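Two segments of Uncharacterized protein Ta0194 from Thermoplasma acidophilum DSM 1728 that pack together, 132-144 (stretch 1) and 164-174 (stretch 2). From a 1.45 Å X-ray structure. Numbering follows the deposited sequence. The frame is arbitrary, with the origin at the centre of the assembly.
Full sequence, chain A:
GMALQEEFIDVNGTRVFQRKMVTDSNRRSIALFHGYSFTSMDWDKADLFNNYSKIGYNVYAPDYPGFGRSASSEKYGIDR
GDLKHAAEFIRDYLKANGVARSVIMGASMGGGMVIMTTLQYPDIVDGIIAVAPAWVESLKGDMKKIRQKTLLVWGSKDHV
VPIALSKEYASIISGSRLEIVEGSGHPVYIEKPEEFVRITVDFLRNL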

# COMPACT_ATOMS: atom_id res chain seq x y z
N ALA A 132 0.98 -3.05 -9.34
CA ALA A 132 0.40 -4.24 -9.97
C ALA A 132 -0.63 -4.91 -9.06
O ALA A 132 -0.52 -6.08 -8.71
CB ALA A 132 1.45 -5.20 -10.48
N PRO A 133 -1.69 -4.17 -8.71
CA PRO A 133 -2.69 -4.71 -7.79
C PRO A 133 -3.37 -5.97 -8.25
O PRO A 133 -3.84 -6.03 -9.39
CB PRO A 133 -3.72 -3.58 -7.69
CG PRO A 133 -3.49 -2.70 -8.93
CD PRO A 133 -2.01 -2.79 -9.13
N ALA A 134 -3.37 -6.98 -7.39
CA ALA A 134 -4.03 -8.25 -7.60
C ALA A 134 -5.39 -8.22 -6.93
O ALA A 134 -5.68 -7.39 -6.10
CB ALA A 134 -3.18 -9.35 -6.99
N TRP A 135 -6.25 -9.13 -7.39
CA TRP A 135 -7.56 -9.43 -6.77
C TRP A 135 -8.65 -8.36 -6.94
O TRP A 135 -9.66 -8.37 -6.20
CB TRP A 135 -7.43 -9.80 -5.28
CG TRP A 135 -6.44 -10.90 -4.95
CD1 TRP A 135 -5.78 -11.73 -5.82
CD2 TRP A 135 -6.02 -11.30 -3.62
NE1 TRP A 135 -4.97 -12.60 -5.12
CE2 TRP A 135 -5.11 -12.37 -3.78
CE3 TRP A 135 -6.34 -10.86 -2.33
CZ2 TRP A 135 -4.50 -13.02 -2.69
CZ3 TRP A 135 -5.74 -11.51 -1.23
CH2 TRP A 135 -4.83 -12.58 -1.43
N VAL A 136 -8.49 -7.45 -7.89
CA VAL A 136 -9.47 -6.37 -8.04
C VAL A 136 -10.23 -6.40 -9.37
O VAL A 136 -10.95 -5.47 -9.68
CB VAL A 136 -8.84 -4.95 -7.80
CG1 VAL A 136 -8.36 -4.83 -6.37
CG2 VAL A 136 -7.74 -4.64 -8.80
N GLU A 137 -10.03 -7.44 -10.17
CA GLU A 137 -10.64 -7.46 -11.51
C GLU A 137 -12.15 -7.43 -11.45
O GLU A 137 -12.75 -6.95 -12.37
CB GLU A 137 -10.18 -8.66 -12.30
CG GLU A 137 -8.73 -8.59 -12.69
CD GLU A 137 -8.30 -9.68 -13.64
OE1 GLU A 137 -8.91 -9.75 -14.72
OE2 GLU A 137 -7.37 -10.44 -13.31
N SER A 138 -12.74 -7.86 -10.35
CA SER A 138 -14.20 -7.80 -10.19
C SER A 138 -14.75 -6.46 -9.69
O SER A 138 -15.98 -6.31 -9.53
CB SER A 138 -14.63 -8.88 -9.20
OG SER A 138 -14.29 -8.52 -7.87
N LEU A 139 -13.87 -5.49 -9.44
CA LEU A 139 -14.23 -4.22 -8.82
C LEU A 139 -14.18 -3.03 -9.75
O LEU A 139 -14.26 -1.90 -9.31
CB LEU A 139 -13.26 -3.97 -7.67
CG LEU A 139 -13.21 -5.07 -6.62
CD1 LEU A 139 -12.17 -4.76 -5.54
CD2 LEU A 139 -14.60 -5.20 -6.03
N LYS A 140 -14.15 -3.27 -11.06
CA LYS A 140 -13.96 -2.18 -12.04
C LYS A 140 -15.08 -1.14 -11.96
O LYS A 140 -14.82 0.08 -12.11
CB LYS A 140 -13.92 -2.76 -13.45
CG LYS A 140 -12.76 -3.70 -13.68
CD LYS A 140 -12.80 -4.28 -15.09
CE LYS A 140 -11.74 -5.34 -15.23
NZ LYS A 140 -11.76 -5.94 -16.61
N GLY A 141 -16.32 -1.59 -11.74
CA GLY A 141 -17.44 -0.67 -11.71
C GLY A 141 -17.35 0.25 -10.50
O GLY A 141 -17.81 1.39 -10.53
N ASP A 142 -16.71 -0.22 -9.43
CA ASP A 142 -16.58 0.62 -8.25
C ASP A 142 -15.32 1.49 -8.35
O ASP A 142 -15.29 2.65 -7.89
CB ASP A 142 -16.50 -0.27 -7.01
CG ASP A 142 -17.64 -1.30 -6.96
OD1 ASP A 142 -18.72 -0.92 -6.48
OD2 ASP A 142 -17.44 -2.45 -7.43
N MSE A 143 -14.27 0.93 -8.93
CA MSE A 143 -13.04 1.64 -9.18
C MSE A 143 -13.29 2.85 -10.03
O MSE A 143 -12.61 3.84 -9.85
CB MSE A 143 -11.99 0.75 -9.84
CG MSE A 143 -11.38 -0.24 -8.86
SE MSE A 143 -10.23 -1.58 -9.68
CE MSE A 143 -9.69 -0.81 -11.25
N LYS A 144 -14.26 2.79 -10.96
CA LYS A 144 -14.53 3.97 -11.76
C LYS A 144 -14.90 5.19 -10.93
O LYS A 144 -14.68 6.33 -11.41
CB LYS A 144 -15.56 3.70 -12.89
CG LYS A 144 -16.99 3.61 -12.49
CD LYS A 144 -17.90 3.38 -13.74
CE LYS A 144 -19.35 3.27 -13.35
NZ LYS A 144 -20.30 3.33 -14.51
N ALA A 164 -1.55 -5.81 -19.57
CA ALA A 164 -2.79 -5.35 -20.18
C ALA A 164 -3.76 -4.73 -19.17
O ALA A 164 -4.43 -3.76 -19.50
CB ALA A 164 -3.47 -6.51 -20.95
N LEU A 165 -3.80 -5.24 -17.94
CA LEU A 165 -4.65 -4.67 -16.91
C LEU A 165 -4.19 -3.30 -16.46
O LEU A 165 -4.99 -2.51 -15.99
CB LEU A 165 -4.75 -5.60 -15.68
CG LEU A 165 -5.59 -6.86 -15.82
CD1 LEU A 165 -5.32 -7.75 -14.64
CD2 LEU A 165 -7.09 -6.50 -15.92
N SER A 166 -2.87 -3.05 -16.53
CA SER A 166 -2.35 -1.73 -16.21
C SER A 166 -3.06 -0.62 -16.99
O SER A 166 -3.47 0.39 -16.42
CB SER A 166 -0.82 -1.65 -16.39
OG SER A 166 -0.43 -1.57 -17.74
N LYS A 167 -3.18 -0.81 -18.30
CA LYS A 167 -3.76 0.21 -19.18
C LYS A 167 -5.27 0.30 -18.93
O LYS A 167 -5.85 1.38 -18.92
CB LYS A 167 -3.43 -0.13 -20.64
CG LYS A 167 -1.93 -0.11 -20.91
N GLU A 168 -5.88 -0.83 -18.67
CA GLU A 168 -7.29 -0.85 -18.33
C GLU A 168 -7.58 -0.15 -16.99
O GLU A 168 -8.44 0.70 -16.87
CB GLU A 168 -7.81 -2.26 -18.33
CG GLU A 168 -9.31 -2.24 -18.30
CD GLU A 168 -9.94 -3.59 -18.33
OE1 GLU A 168 -9.20 -4.60 -18.40
OE2 GLU A 168 -11.19 -3.61 -18.27
N TYR A 169 -6.82 -0.47 -15.94
CA TYR A 169 -7.06 0.19 -14.67
C TYR A 169 -6.76 1.68 -14.75
O TYR A 169 -7.42 2.47 -14.07
CB TYR A 169 -6.21 -0.46 -13.57
CG TYR A 169 -6.59 -1.86 -13.18
CD1 TYR A 169 -7.76 -2.48 -13.63
CD2 TYR A 169 -5.77 -2.59 -12.31
CE1 TYR A 169 -8.09 -3.77 -13.24
CE2 TYR A 169 -6.08 -3.86 -11.93
CZ TYR A 169 -7.24 -4.47 -12.39
OH TYR A 169 -7.56 -5.76 -12.00
N ALA A 170 -5.80 2.07 -15.58
CA ALA A 170 -5.44 3.47 -15.72
C ALA A 170 -6.58 4.26 -16.38
O ALA A 170 -6.81 5.43 -16.09
CB ALA A 170 -4.19 3.61 -16.56
N SER A 171 -7.30 3.58 -17.24
CA SER A 171 -8.48 4.20 -17.86
C SER A 171 -9.66 4.30 -16.91
O SER A 171 -10.41 5.30 -16.90
CB SER A 171 -8.91 3.34 -19.03
OG SER A 171 -7.87 3.20 -19.96
N ILE A 172 -9.89 3.26 -16.13
CA ILE A 172 -10.97 3.23 -15.17
C ILE A 172 -10.81 4.31 -14.09
O ILE A 172 -11.79 4.97 -13.71
CB ILE A 172 -11.11 1.81 -14.54
CG1 ILE A 172 -11.52 0.80 -15.62
CG2 ILE A 172 -12.10 1.80 -13.39
CD1 ILE A 172 -11.35 -0.66 -15.20
N ILE A 173 -9.61 4.45 -13.52
CA ILE A 173 -9.43 5.41 -12.42
C ILE A 173 -9.01 6.74 -13.02
O ILE A 173 -7.92 6.93 -13.49
CB ILE A 173 -8.38 4.89 -11.38
CG1 ILE A 173 -8.83 3.54 -10.84
CG2 ILE A 173 -8.23 5.89 -10.28
CD1 ILE A 173 -7.78 2.84 -9.92
N SER A 174 -9.95 7.71 -13.05
CA SER A 174 -9.67 9.01 -13.69
C SER A 174 -8.55 9.77 -13.04
O SER A 174 -8.50 9.81 -11.83
CB SER A 174 -10.89 9.91 -13.65
OG SER A 174 -11.99 9.19 -14.14
O HOH W 1 -6.06 -7.23 -10.28
O HOH W 2 -12.14 7.40 -11.12

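What does Y169 do at the centre of the contact? It has more of its surface covered by the other stretch than any other residue here, although its CA-to-CB bond points sideways; the long side chain brings its ring and hydroxyl in among residues of stretch 1. M143, a selenomethionine, lies over one face. Its CE sits 4.0 Å from the centroid of the Y169 ring, 29° off the normal, which makes a CH-pi contact, and its SE lies 4.8 Å from the same centroid. Near the plane of the ring the neighbours are different: K140 CE, E137 CG and P133 O gather at the edge. V136 CG2 also packs against the ring, 3.6 Å from Y169 CE2.

How is the phenol hydroxyl satisfied? No direct hydrogen bond joins it to stretch 1; its close neighbour E137 CG, 3.1 Å from Y169 OH, is a methylene carbon and makes only a packing contact. A water takes up the task. It stands 2.7 Å from Y169 OH and donates to the carbonyl of P133, with its oxygen 2.7 Å from P133 O; it also accepts a weak bond from the backbone of V136, 3.4 Å from V136 N. The polar end of a buried ring is thus tied to the backbone of the loop in stretch 1.

What does I172 contribute, one helical turn from E168? Its CA-to-CB bond points toward stretch 1, and its branched side chain is met by the short helix there. I172 CG2 packs 3.7 Å from M143 CB and lies 3.5 Å from K140 O, while I172 CD1 reaches 3.7 Å from K140 CG, so both methyl groups are engaged. The backbones come close here too: the CA atoms of K144 and I172 are 5.0 Å apart, and K144 CA lies 3.5 Å from I172 O in a nearly straight CA-H...O contact. M143 extends the apolar packing past I172, its CE standing 4.3 Å from I173 CD1.

Where does charge enter a contact that is otherwise largely apolar? It enters chiefly through the pair K140 and E168. The CA-to-CB bond of K140 points sideways, but the chain is fully extended beyond chi1, with chi2, chi3 and chi4 all t, and its end comes nearer to stretch 2. There K140 NZ donates to E168 OE2 at 2.9 Å, a hydrogen bond within a salt bridge. Because E168 and I172 are four residues apart on one helix, a single lysine can pack its CG against the isoleucine and still deliver its ammonium to the glutamate.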